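Local coordinates for conserved Archaeal protein (Sulfolobus acidocaldarius, PDB 4OPC) that reduces the double bonds of digeranylgeranylglycerophospholipids with an FAD cofactor, giving the saturated lipids of archaeal membranes, at residues I350-R353 against F354-L358; T293-P296 against V297-G300; F206-Q209 against E210-P213. All blocks are in the same frame, centred on the assembly; numbering follows the deposited sequence.

The three contacts are local ones, set around a bound phospholipid (PGT). Contact 2 lies nearest the centre of the chain, where the loop 293-300 touches both the reduced flavin cofactor and the lipid. Contact 1, on helix 332-357, packs against it: R352 CD lies 3.4 Å from P296 O, and V297 CG2 comes within 3.9 Å of F351 CD2. Its own lipid-facing residues include L355 and Q356. Contact 3 also touches contact 1, where Q209 CG approaches L358 O to 3.3 Å, and it meets the lipid through I207. Contacts 2 and 3 do not touch; their centres are about 17 Å apart and their nearest atoms about 7 Å.

Contact 1: residues I350-R353 against F354-L358; sequences IFRR and FLQKL
F351 offers one face of its ring to L355, one helical turn further on, and the methyl CD1 of L355 overlaps that face near the rim. The CD1 carbon of L355 sits 4.1 Å from the F351 ring centroid and 22° off the ring normal, a CH-pi contact. With CG swung trans to the backbone N (chi1 -167°), the F351 ring leans along the helix towards its later residues. F354 reaches the same ring obliquely, its CD2 lying 4.0 Å from F351 CE1; beyond this pair, M417, L410 and V413 of helix 410-425 cover the two phenylalanines.

A polar pair occupies another side of the helix. The R352 chain bends at its third torsion, bringing NH1 to 3.0 Å from Q356 OE1, but the bond is weak because the N-H points poorly at the oxygen. Guanidinium and amide planes stand 80° apart, and R352 CG also brushes Q356 OE1 at 3.3 Å. The firmer partners lie elsewhere: R352 NH2 forms salt bridges with D182 and D349, and Q356 NE2 bonds to the carbonyl of G214. This buried arginine is therefore likely to stay charged, with its mates close by.

Beneath both pairs run i to i+4 backbone bonds, L355 N to F351 O at 3.0 Å and Q356 N to R352 O at 2.8 Å, whereas K357 N reaches R353 O only weakly, at 3.5 Å. Such spacing is that of an alpha-helix, here the C-terminal part of helix 332-357, whose residues R352, L355 and Q356 touch the bound lipid while F351 and F354 pack on helix 410-425.

Contact 2: residues T293-P296 against V297-G300; sequences TVNP and VHGG. With PGT ((1S)-2-{[{[(2R)-2,3-dihydroxypropyl]oxy}(hydroxy)phosphoryl]oxy}-1-[(palmitoyloxy)methyl]ethyl stearate), chain C.
N295 stacks its amide on the imidazole of H298, as a second-shell residue behind this phosphate-binding histidine. Its CB lies over the rim of the ring, 3.3 Å from H298 CE1. CG, set trans to the backbone N (chi1 -172°), sits above the ring centre, 3.4 Å from the plane; amide and imidazole are only 15° from parallel. OD1 then turns back to the main chain and accepts two N-H groups, V297 N at 2.9 Å and H298 N at 3.1 Å, the second from above the carbonyl plane. The bond to V297 N closes an Asx turn, and the i to i+4 backbone bond from G299 N to N295 O (2.9 Å) extends it to an Asx motif, in the loop between strand 284-286 and helix 302-322 that lines the flavin and lipid pockets. At the tip, ND2 is hydrogen-bonded to the hydroxyl of Y341, itself hydrogen-bonded to the lipid.

The H298 ring is gripped at both nitrogens within its own plane. G300 N donates to H298 ND1 at 2.9 Å, fixing the ring's rotation. H56 NE2 also hydrogen-bonds the lipid, and H298 NE2 donates to PGT O1P at 2.8 Å, nearly straight (166°).

Contact 3: residues F206-Q209 against E210-P213; sequences FIDQ and ETSP
E210 donates its backbone N to D208 OD1 at 2.8 Å, closing an Asx turn in the loop between strands 202-206 and 216-221 of the catalytic domain. The oxygen is met nearly end-on along its C-O bond. T211 N follows, reaching the same D208 OD1 at 3.2 Å from well above the carboxylate plane (61° out of it). With CG trans to the backbone N (chi1 -166°), the D208 carboxylate lies beside the following residues, where OD1 meets both amides, and N360 ND2 adds a further bond to OD1. Were D208 replaced by an alanine, the amides of E210 and T211 and the side chain of N360 would probably be left without their shared acceptor, and the turn less firmly held. The T211 side chain crosses that of D208 at about a right angle, with T211 OG1 3.2 Å from D208 CB; Y253 hydrogen-bonds this hydroxyl.

S212 turns both its donors on one carbonyl: S212 N and S212 OG each lie 2.9 Å from D208 O, approaching from opposite faces of its plane. A water accepts from D208 N at 2.9 Å and donates to S212 O at 3.0 Å. Finally, P213 CB lies 3.3 Å from Q209 O.

Contact 1: residues I350-R353 against F354-L358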
ATOM      1  N   ILE A 350       6.841   8.655  -9.581  1.00 12.47           N
ATOM      2  CA  ILE A 350       7.056   9.814 -10.454  0.67 12.33           C
ATOM      3  C   ILE A 350       5.720  10.428 -10.873  1.00 12.13           C
ATOM      4  O   ILE A 350       5.502  11.643 -10.766  1.00 14.29           O
ATOM      5  CB  ILE A 350       7.833   9.408 -11.732  0.67 11.44           C
ATOM      6  CG1 ILE A 350       9.274   9.022 -11.390  0.67 19.14           C
ATOM      7  CG2 ILE A 350       7.826  10.529 -12.748  0.67 14.77           C
ATOM      8  CD1 ILE A 350      10.141  10.179 -10.934  0.67 19.38           C
ATOM      9  N   PHE A 351       4.809   9.588 -11.356  1.00 13.12           N
ATOM     10  CA  PHE A 351       3.533  10.072 -11.866  1.00 15.07           C
ATOM     11  C   PHE A 351       2.727  10.784 -10.774  1.00 12.21           C
ATOM     12  O   PHE A 351       2.178  11.867 -11.012  1.00 13.91           O
ATOM     13  CB  PHE A 351       2.763   8.911 -12.517  1.00 15.56           C
ATOM     14  CG  PHE A 351       1.583   9.331 -13.347  1.00 14.20           C
ATOM     15  CD1 PHE A 351       1.669  10.383 -14.247  1.00 18.06           C
ATOM     16  CD2 PHE A 351       0.397   8.631 -13.267  1.00 17.95           C
ATOM     17  CE1 PHE A 351       0.571  10.752 -15.013  1.00 18.83           C
ATOM     18  CE2 PHE A 351      -0.697   8.997 -14.037  1.00 22.21           C
ATOM     19  CZ  PHE A 351      -0.597  10.053 -14.919  1.00 19.86           C
ATOM     20  N   ARG A 352       2.700  10.208  -9.572  1.00 12.69           N
ATOM     21  CA  ARG A 352       2.047  10.838  -8.427  1.00 13.15           C
ATOM     22  C   ARG A 352       2.522  12.273  -8.175  1.00 11.90           C
ATOM     23  O   ARG A 352       1.718  13.160  -7.883  1.00 13.84           O
ATOM     24  CB  ARG A 352       2.278   9.996  -7.153  1.00 15.32           C
ATOM     25  CG  ARG A 352       2.235  10.830  -5.869  1.00 23.19           C
ATOM     26  CD  ARG A 352       2.650  10.073  -4.636  1.00 28.22           C
ATOM     27  NE  ARG A 352       4.098   9.947  -4.454  1.00 35.77           N
ATOM     28  CZ  ARG A 352       4.830  10.770  -3.708  1.00 18.41           C
ATOM     29  NH1 ARG A 352       4.253  11.784  -3.091  1.00 19.29           N
ATOM     30  NH2 ARG A 352       6.126  10.549  -3.531  1.00 18.55           N
ATOM     31  N   ARG A 353       3.828  12.484  -8.240  1.00 12.87           N
ATOM     32  CA  ARG A 353       4.406  13.791  -7.944  1.00 14.68           C
ATOM     33  C   ARG A 353       3.879  14.829  -8.919  1.00 14.29           C
ATOM     34  O   ARG A 353       3.557  15.958  -8.546  1.00 16.69           O
ATOM     35  CB  ARG A 353       5.928  13.711  -8.014  1.00 14.72           C
ATOM     36  CG  ARG A 353       6.531  12.904  -6.883  1.00 15.52           C
ATOM     37  CD  ARG A 353       7.947  12.458  -7.210  1.00 15.59           C
ATOM     38  NE  ARG A 353       8.336  11.402  -6.285  1.00 15.62           N
ATOM     39  CZ  ARG A 353       9.314  11.495  -5.390  1.00 17.29           C
ATOM     40  NH1 ARG A 353      10.066  12.585  -5.318  1.00 21.28           N
ATOM     41  NH2 ARG A 353       9.555  10.479  -4.581  1.00 18.25           N
ATOM     42  N   PHE A 354       3.780  14.441 -10.183  1.00 13.74           N
ATOM     43  CA  PHE A 354       3.172  15.277 -11.191  1.00 14.31           C
ATOM     44  C   PHE A 354       1.699  15.573 -10.873  1.00 13.05           C
ATOM     45  O   PHE A 354       1.286  16.735 -10.854  1.00 13.95           O
ATOM     46  CB  PHE A 354       3.331  14.581 -12.548  1.00 13.72           C
ATOM     47  CG  PHE A 354       2.577  15.225 -13.678  1.00 12.83           C
ATOM     48  CD1 PHE A 354       2.975  16.449 -14.208  1.00 16.16           C
ATOM     49  CD2 PHE A 354       1.478  14.584 -14.230  1.00 16.90           C
ATOM     50  CE1 PHE A 354       2.279  17.013 -15.276  1.00 16.42           C
ATOM     51  CE2 PHE A 354       0.783  15.144 -15.289  1.00 20.30           C
ATOM     52  CZ  PHE A 354       1.185  16.354 -15.812  1.00 17.10           C
ATOM     53  N   LEU A 355       0.914  14.528 -10.630  1.00 13.20           N
ATOM     54  CA  LEU A 355      -0.513  14.705 -10.385  1.00 13.52           C
ATOM     55  C   LEU A 355      -0.758  15.606  -9.177  1.00 14.46           C
ATOM     56  O   LEU A 355      -1.654  16.445  -9.199  1.00 15.98           O
ATOM     57  CB  LEU A 355      -1.198  13.344 -10.185  1.00 13.93           C
ATOM     58  CG  LEU A 355      -1.163  12.418 -11.404  1.00 14.36           C
ATOM     59  CD1 LEU A 355      -1.764  11.069 -11.032  1.00 20.20           C
ATOM     60  CD2 LEU A 355      -1.898  13.023 -12.604  1.00 18.52           C
ATOM     61  N   GLN A 356       0.042  15.430  -8.124  1.00 14.53           N
ATOM     62  CA  GLN A 356      -0.134  16.240  -6.913  1.00 14.60           C
ATOM     63  C   GLN A 356       0.150  17.726  -7.127  1.00 17.53           C
ATOM     64  O   GLN A 356      -0.276  18.550  -6.322  1.00 21.25           O
ATOM     65  CB  GLN A 356       0.719  15.692  -5.772  1.00 15.11           C
ATOM     66  CG  GLN A 356       0.198  14.375  -5.213  1.00 12.83           C
ATOM     67  CD  GLN A 356       1.123  13.773  -4.178  1.00 14.35           C
ATOM     68  OE1 GLN A 356       2.343  13.752  -4.348  1.00 16.06           O
ATOM     69  NE2 GLN A 356       0.549  13.271  -3.092  1.00 13.33           N
ATOM     70  N   LYS A 357       0.849  18.084  -8.203  1.00 15.02           N
ATOM     71  CA  LYS A 357       1.161  19.484  -8.479  1.00 16.18           C
ATOM     72  C   LYS A 357       0.169  20.142  -9.436  1.00 16.69           C
ATOM     73  O   LYS A 357       0.245  21.355  -9.668  1.00 18.95           O
ATOM     74  CB  LYS A 357       2.582  19.648  -9.036  1.00 18.90           C
ATOM     75  CG  LYS A 357       3.703  19.348  -8.049  1.00 25.17           C
ATOM     76  CD  LYS A 357       3.996  20.519  -7.137  1.00 49.21           C
ATOM     77  CE  LYS A 357       5.226  20.236  -6.286  1.00 44.88           C
ATOM     78  NZ  LYS A 357       5.504  21.331  -5.318  1.00 58.54           N
ATOM     79  N   LEU A 358      -0.772  19.371  -9.977  1.00 15.58           N
ATOM     80  CA  LEU A 358      -1.735  19.928 -10.933  1.00 17.32           C
ATOM     81  C   LEU A 358      -2.800  20.733 -10.207  1.00 15.44           C
ATOM     82  O   LEU A 358      -3.161  20.411  -9.073  1.00 17.34           O
ATOM     83  CB  LEU A 358      -2.398  18.821 -11.753  1.00 15.69           C
ATOM     84  CG  LEU A 358      -1.485  18.030 -12.699  1.00 16.82           C
ATOM     85  CD1 LEU A 358      -2.290  16.943 -13.414  1.00 18.99           C
ATOM     86  CD2 LEU A 358      -0.787  18.944 -13.706  1.00 18.44           C
TER

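Contact 2: residues T293-P296 against V297-G300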
ATOM      1  N   THR A 293       4.774  -0.719   0.416  1.00 10.57           N
ATOM      2  CA  THR A 293       4.248  -1.449  -0.747  1.00 11.94           C
ATOM      3  C   THR A 293       3.020  -0.828  -1.464  1.00 14.57           C
ATOM      4  O   THR A 293       2.533  -1.349  -2.464  1.00 17.50           O
ATOM      5  CB  THR A 293       3.993  -2.922  -0.393  1.00 12.07           C
ATOM      6  OG1 THR A 293       3.173  -2.998   0.784  1.00 14.36           O
ATOM      7  CG2 THR A 293       5.312  -3.629  -0.117  1.00 12.37           C
ATOM      8  N   VAL A 294       2.567   0.317  -1.002  1.00 13.52           N
ATOM      9  CA  VAL A 294       1.319   0.890  -1.484  1.00 12.35           C
ATOM     10  C   VAL A 294       1.470   1.520  -2.872  1.00 13.91           C
ATOM     11  O   VAL A 294       2.493   2.155  -3.169  1.00 13.82           O
ATOM     12  CB  VAL A 294       0.865   1.952  -0.492  1.00 13.18           C
ATOM     13  CG1 VAL A 294      -0.416   2.635  -0.957  1.00 14.60           C
ATOM     14  CG2 VAL A 294       0.672   1.315   0.882  1.00 14.88           C
ATOM     15  N   ASN A 295       0.459   1.343  -3.722  1.00 11.58           N
ATOM     16  CA  ASN A 295       0.415   2.017  -5.025  1.00 11.59           C
ATOM     17  C   ASN A 295       0.448   3.547  -4.851  1.00 11.51           C
ATOM     18  O   ASN A 295      -0.431   4.121  -4.204  1.00 12.79           O
ATOM     19  CB  ASN A 295      -0.864   1.615  -5.756  1.00 13.29           C
ATOM     20  CG  ASN A 295      -0.898   2.104  -7.176  1.00 14.45           C
ATOM     21  OD1 ASN A 295      -0.969   3.316  -7.434  1.00 15.04           O
ATOM     22  ND2 ASN A 295      -0.851   1.174  -8.118  1.00 15.43           N
ATOM     23  N   PRO A 296       1.468   4.221  -5.404  1.00 11.50           N
ATOM     24  CA  PRO A 296       1.590   5.663  -5.132  1.00 11.82           C
ATOM     25  C   PRO A 296       0.515   6.546  -5.768  1.00 13.04           C
ATOM     26  O   PRO A 296       0.323   7.674  -5.312  1.00 13.79           O
ATOM     27  CB  PRO A 296       2.969   6.024  -5.719  1.00 13.12           C
ATOM     28  CG  PRO A 296       3.726   4.721  -5.686  1.00 13.00           C
ATOM     29  CD  PRO A 296       2.704   3.656  -5.974  1.00 12.32           C
ATOM     30  N   VAL A 297      -0.158   6.071  -6.804  1.00 12.12           N
ATOM     31  CA  VAL A 297      -1.141   6.908  -7.484  1.00 13.88           C
ATOM     32  C   VAL A 297      -2.546   6.733  -6.921  1.00 16.72           C
ATOM     33  O   VAL A 297      -3.272   7.712  -6.753  1.00 20.35           O
ATOM     34  CB  VAL A 297      -1.106   6.697  -8.993  1.00 15.31           C
ATOM     35  CG1 VAL A 297      -2.334   7.315  -9.655  1.00 23.05           C
ATOM     36  CG2 VAL A 297       0.148   7.341  -9.561  1.00 19.64           C
ATOM     37  N   HIS A 298      -2.944   5.504  -6.608  1.00 15.07           N
ATOM     38  CA  HIS A 298      -4.282   5.342  -6.043  1.00 14.77           C
ATOM     39  C   HIS A 298      -4.342   5.036  -4.552  1.00 13.78           C
ATOM     40  O   HIS A 298      -5.415   5.081  -3.976  1.00 15.66           O
ATOM     41  CB  HIS A 298      -5.177   4.400  -6.869  1.00 16.96           C
ATOM     42  CG  HIS A 298      -4.701   2.981  -6.955  1.00 18.78           C
ATOM     43  ND1 HIS A 298      -4.369   2.225  -5.852  1.00 16.67           N
ATOM     44  CD2 HIS A 298      -4.561   2.162  -8.025  1.00 21.16           C
ATOM     45  CE1 HIS A 298      -4.025   1.009  -6.240  1.00 18.51           C
ATOM     46  NE2 HIS A 298      -4.132   0.946  -7.555  1.00 24.12           N
ATOM     47  N   GLY A 299      -3.206   4.746  -3.923  1.00 12.96           N
ATOM     48  CA  GLY A 299      -3.186   4.553  -2.488  1.00 13.25           C
ATOM     49  C   GLY A 299      -3.617   3.171  -2.026  1.00 13.30           C
ATOM     50  O   GLY A 299      -3.686   2.917  -0.825  1.00 14.47           O
ATOM     51  N   GLY A 300      -3.887   2.274  -2.970  1.00 11.94           N
ATOM     52  CA  GLY A 300      -4.277   0.914  -2.613  1.00 12.77           C
ATOM     53  C   GLY A 300      -3.081   0.077  -2.203  1.00 10.99           C
ATOM     54  O   GLY A 300      -2.108  -0.051  -2.944  1.00 10.95           O
TER
HETATM   55  C48 PGT C 502      -2.540  11.212  -5.418  1.00 35.70           C
HETATM   56  C47 PGT C 502      -1.566  10.344  -4.649  1.00 36.57           C
HETATM   57  C46 PGT C 502      -2.153  10.011  -3.293  1.00 40.41           C
HETATM   58  C45 PGT C 502      -3.507   9.356  -3.477  1.00 37.95           C
HETATM   59  C44 PGT C 502      -3.834   8.465  -2.298  1.00 33.93           C
HETATM   60  C43 PGT C 502      -4.882   9.127  -1.422  1.00 29.17           C
HETATM   61  C42 PGT C 502      -5.059   8.294  -0.172  1.00 37.45           C
HETATM   62  C41 PGT C 502      -5.677   6.980  -0.579  1.00 37.56           C
HETATM   63  C40 PGT C 502      -6.471   6.397   0.564  1.00 26.52           C
HETATM   64  C39 PGT C 502      -7.578   5.564  -0.042  1.00 21.55           C
HETATM   65  C38 PGT C 502      -6.983   4.515  -0.944  1.00 21.64           C
HETATM   66  C37 PGT C 502      -8.102   3.810  -1.672  1.00 20.53           C
HETATM   67  C36 PGT C 502      -7.500   2.692  -2.488  1.00 23.04           C
HETATM   68  C35 PGT C 502      -8.500   2.164  -3.490  1.00 24.29           C
HETATM   69  C34 PGT C 502      -7.871   1.007  -4.243  1.00 27.05           C
HETATM   70  C33 PGT C 502      -8.674   0.641  -5.472  1.00 40.05           C
HETATM   71  C32 PGT C 502      -8.670  -0.860  -5.696  1.00 44.73           C
HETATM   72  C31 PGT C 502      -7.397  -1.345  -6.373  1.00 74.75           C
HETATM   73  O31 PGT C 502      -6.770  -2.239  -5.837  1.00 62.53           O
HETATM   74  O2  PGT C 502      -6.926  -0.783  -7.586  1.00 90.64           O
HETATM   75  C2  PGT C 502      -7.182  -1.511  -8.773  1.00 59.88           C
HETATM   76  C1  PGT C 502      -6.200  -2.639  -9.010  1.00 38.86           C
HETATM   77  O3P PGT C 502      -5.386  -3.024  -7.919  1.00 47.77           O
HETATM   78  P   PGT C 502      -3.816  -2.845  -8.056  1.00 35.23           P
HETATM   79  O1P PGT C 502      -3.637  -1.506  -8.737  1.00 34.25           O
HETATM   80  O2P PGT C 502      -3.125  -2.850  -6.701  1.00 27.37           O
HETATM   81  O4P PGT C 502      -3.141  -3.974  -8.953  1.00 87.28           O
HETATM   82  C4  PGT C 502      -3.884  -4.829  -9.797  1.00 59.92           C
HETATM   83  C5  PGT C 502      -2.972  -5.708 -10.622  1.00 73.23           C
HETATM   84  O5  PGT C 502      -3.263  -7.062 -10.361  1.00 70.98           O
HETATM   85  C6  PGT C 502      -1.533  -5.412 -10.273  1.00 54.01           C
HETATM   86  O6  PGT C 502      -0.963  -6.468  -9.534  1.00 42.32           O
HETATM   87  C3  PGT C 502      -7.038  -0.638 -10.008  1.00 60.42           C
HETATM   88  O3  PGT C 502      -7.997   0.390 -10.084  1.00 58.66           O
HETATM   89  C11 PGT C 502      -7.490   1.555 -10.692  1.00 52.27           C
HETATM   90  O11 PGT C 502      -6.823   1.468 -11.703  1.00 49.31           O
HETATM   91  C12 PGT C 502      -7.768   2.912 -10.080  1.00 47.25           C
HETATM   92  C13 PGT C 502      -7.556   4.011 -11.099  1.00 38.70           C
HETATM   93  C14 PGT C 502      -7.819   5.350 -10.442  1.00 51.67           C
HETATM   94  C15 PGT C 502      -6.516   5.988 -10.011  1.00 52.48           C
HETATM   95  C16 PGT C 502      -6.767   7.385  -9.483  1.00 39.09           C
HETATM   96  C17 PGT C 502      -5.821   8.344 -10.173  1.00 37.16           C
HETATM   97  C18 PGT C 502      -6.238   9.777  -9.919  1.00 49.04           C
HETATM   98  C19 PGT C 502      -5.481  10.702 -10.851  1.00 69.04           C
HETATM   99  C20 PGT C 502      -5.971  10.548 -12.278  1.00 63.92           C
HETATM  100  C21 PGT C 502      -6.464  11.886 -12.793  1.00 44.21           C
HETATM  101  C22 PGT C 502      -6.218  12.004 -14.282  1.00 44.62           C
HETATM  102  C23 PGT C 502      -6.129  13.471 -14.645  1.00 37.91           C
HETATM  103  C24 PGT C 502      -5.613  13.632 -16.057  1.00 47.78           C
HETATM  104  C25 PGT C 502      -4.419  14.562 -16.062  1.00 44.25           C
HETATM  105  C26 PGT C 502      -3.248  13.887 -16.745  1.00 36.43           C

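Contact 3: residues F206-Q209 against E210-P213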
ATOM      1  N   PHE A 206     -13.142  11.118  -6.116  1.00 12.76           N
ATOM      2  CA  PHE A 206     -13.324  12.519  -6.463  1.00 12.28           C
ATOM      3  C   PHE A 206     -12.000  13.241  -6.331  1.00 13.09           C
ATOM      4  O   PHE A 206     -11.468  13.393  -5.227  1.00 13.85           O
ATOM      5  CB  PHE A 206     -14.343  13.171  -5.528  1.00 13.44           C
ATOM      6  CG  PHE A 206     -15.683  12.487  -5.489  1.00 15.62           C
ATOM      7  CD1 PHE A 206     -16.696  12.859  -6.354  1.00 18.71           C
ATOM      8  CD2 PHE A 206     -15.937  11.496  -4.556  1.00 15.82           C
ATOM      9  CE1 PHE A 206     -17.942  12.241  -6.292  1.00 18.93           C
ATOM     10  CE2 PHE A 206     -17.175  10.880  -4.500  1.00 20.05           C
ATOM     11  CZ  PHE A 206     -18.167  11.248  -5.367  1.00 20.43           C
ATOM     12  N   ILE A 207     -11.465  13.687  -7.459  1.00 14.77           N
ATOM     13  CA  ILE A 207     -10.238  14.457  -7.444  1.00 15.62           C
ATOM     14  C   ILE A 207     -10.575  15.910  -7.139  1.00 14.83           C
ATOM     15  O   ILE A 207     -11.484  16.478  -7.740  1.00 16.28           O
ATOM     16  CB  ILE A 207      -9.538  14.383  -8.801  1.00 16.78           C
ATOM     17  CG1 ILE A 207      -9.343  12.925  -9.199  1.00 20.46           C
ATOM     18  CG2 ILE A 207      -8.207  15.115  -8.742  1.00 22.84           C
ATOM     19  CD1 ILE A 207      -8.548  12.118  -8.192  1.00 33.80           C
ATOM     20  N   ASP A 208      -9.863  16.511  -6.188  1.00 13.86           N
ATOM     21  CA  ASP A 208     -10.062  17.917  -5.878  1.00 15.04           C
ATOM     22  C   ASP A 208      -8.933  18.439  -4.990  1.00 19.38           C
ATOM     23  O   ASP A 208      -8.822  18.061  -3.822  1.00 18.53           O
ATOM     24  CB  ASP A 208     -11.421  18.143  -5.202  1.00 16.47           C
ATOM     25  CG  ASP A 208     -11.817  19.605  -5.167  1.00 18.01           C
ATOM     26  OD1 ASP A 208     -10.972  20.463  -4.832  1.00 18.45           O
ATOM     27  OD2 ASP A 208     -12.980  19.922  -5.476  1.00 21.56           O
ATOM     28  N   GLN A 209      -8.104  19.318  -5.544  1.00 15.91           N
ATOM     29  CA  GLN A 209      -6.948  19.824  -4.820  1.00 18.30           C
ATOM     30  C   GLN A 209      -7.295  20.790  -3.690  1.00 18.82           C
ATOM     31  O   GLN A 209      -6.457  21.062  -2.825  1.00 26.48           O
ATOM     32  CB  GLN A 209      -5.944  20.444  -5.800  1.00 21.82           C
ATOM     33  CG  GLN A 209      -5.466  19.468  -6.860  1.00 28.79           C
ATOM     34  CD  GLN A 209      -5.038  18.107  -6.297  1.00 62.37           C
ATOM     35  OE1 GLN A 209      -4.502  18.004  -5.190  1.00 37.09           O
ATOM     36  NE2 GLN A 209      -5.277  17.056  -7.070  1.00 55.78           N
ATOM     37  N   GLU A 210      -8.519  21.309  -3.683  1.00 17.49           N
ATOM     38  CA  GLU A 210      -8.960  22.199  -2.617  1.00 19.75           C
ATOM     39  C   GLU A 210      -9.532  21.431  -1.427  1.00 19.03           C
ATOM     40  O   GLU A 210      -9.294  21.794  -0.274  1.00 21.55           O
ATOM     41  CB  GLU A 210     -10.002  23.189  -3.130  1.00 25.57           C
ATOM     42  CG  GLU A 210      -9.445  24.210  -4.092  1.00 35.44           C
ATOM     43  CD  GLU A 210     -10.502  25.182  -4.580  1.00 48.77           C
ATOM     44  OE1 GLU A 210     -11.655  25.096  -4.102  1.00 56.77           O
ATOM     45  OE2 GLU A 210     -10.178  26.025  -5.443  1.00 50.50           O
ATOM     46  N   THR A 211     -10.296  20.377  -1.700  1.00 15.64           N
ATOM     47  CA  THR A 211     -10.968  19.647  -0.629  1.00 16.20           C
ATOM     48  C   THR A 211     -10.188  18.419  -0.146  1.00 14.04           C
ATOM     49  O   THR A 211     -10.485  17.882   0.919  1.00 15.30           O
ATOM     50  CB  THR A 211     -12.365  19.202  -1.070  1.00 15.02           C
ATOM     51  OG1 THR A 211     -12.223  18.264  -2.137  1.00 15.27           O
ATOM     52  CG2 THR A 211     -13.188  20.403  -1.551  1.00 17.62           C
ATOM     53  N   SER A 212      -9.206  17.979  -0.932  1.00 15.44           N
ATOM     54  CA  SER A 212      -8.349  16.847  -0.564  1.00 13.72           C
ATOM     55  C   SER A 212      -6.971  17.027  -1.201  1.00 13.57           C
ATOM     56  O   SER A 212      -6.557  16.230  -2.044  1.00 13.85           O
ATOM     57  CB  SER A 212      -8.976  15.521  -1.013  1.00 13.82           C
ATOM     58  OG  SER A 212      -9.473  15.596  -2.345  1.00 15.69           O
ATOM     59  N   PRO A 213      -6.258  18.086  -0.805  1.00 14.71           N
ATOM     60  CA  PRO A 213      -4.987  18.387  -1.476  1.00 15.28           C
ATOM     61  C   PRO A 213      -3.983  17.242  -1.433  1.00 14.39           C
ATOM     62  O   PRO A 213      -3.635  16.728  -0.364  1.00 13.91           O
ATOM     63  CB  PRO A 213      -4.452  19.594  -0.697  1.00 15.94           C
ATOM     64  CG  PRO A 213      -5.165  19.559   0.610  1.00 17.14           C
ATOM     65  CD  PRO A 213      -6.527  19.027   0.296  1.00 14.43           C
TER
HETATM   66  O   HOH W   1      -7.392  15.770  -4.937  1.00 20.53           O
HETATM   67  O   HOH W   2     -13.473  22.562  -5.263  1.00 28.02           O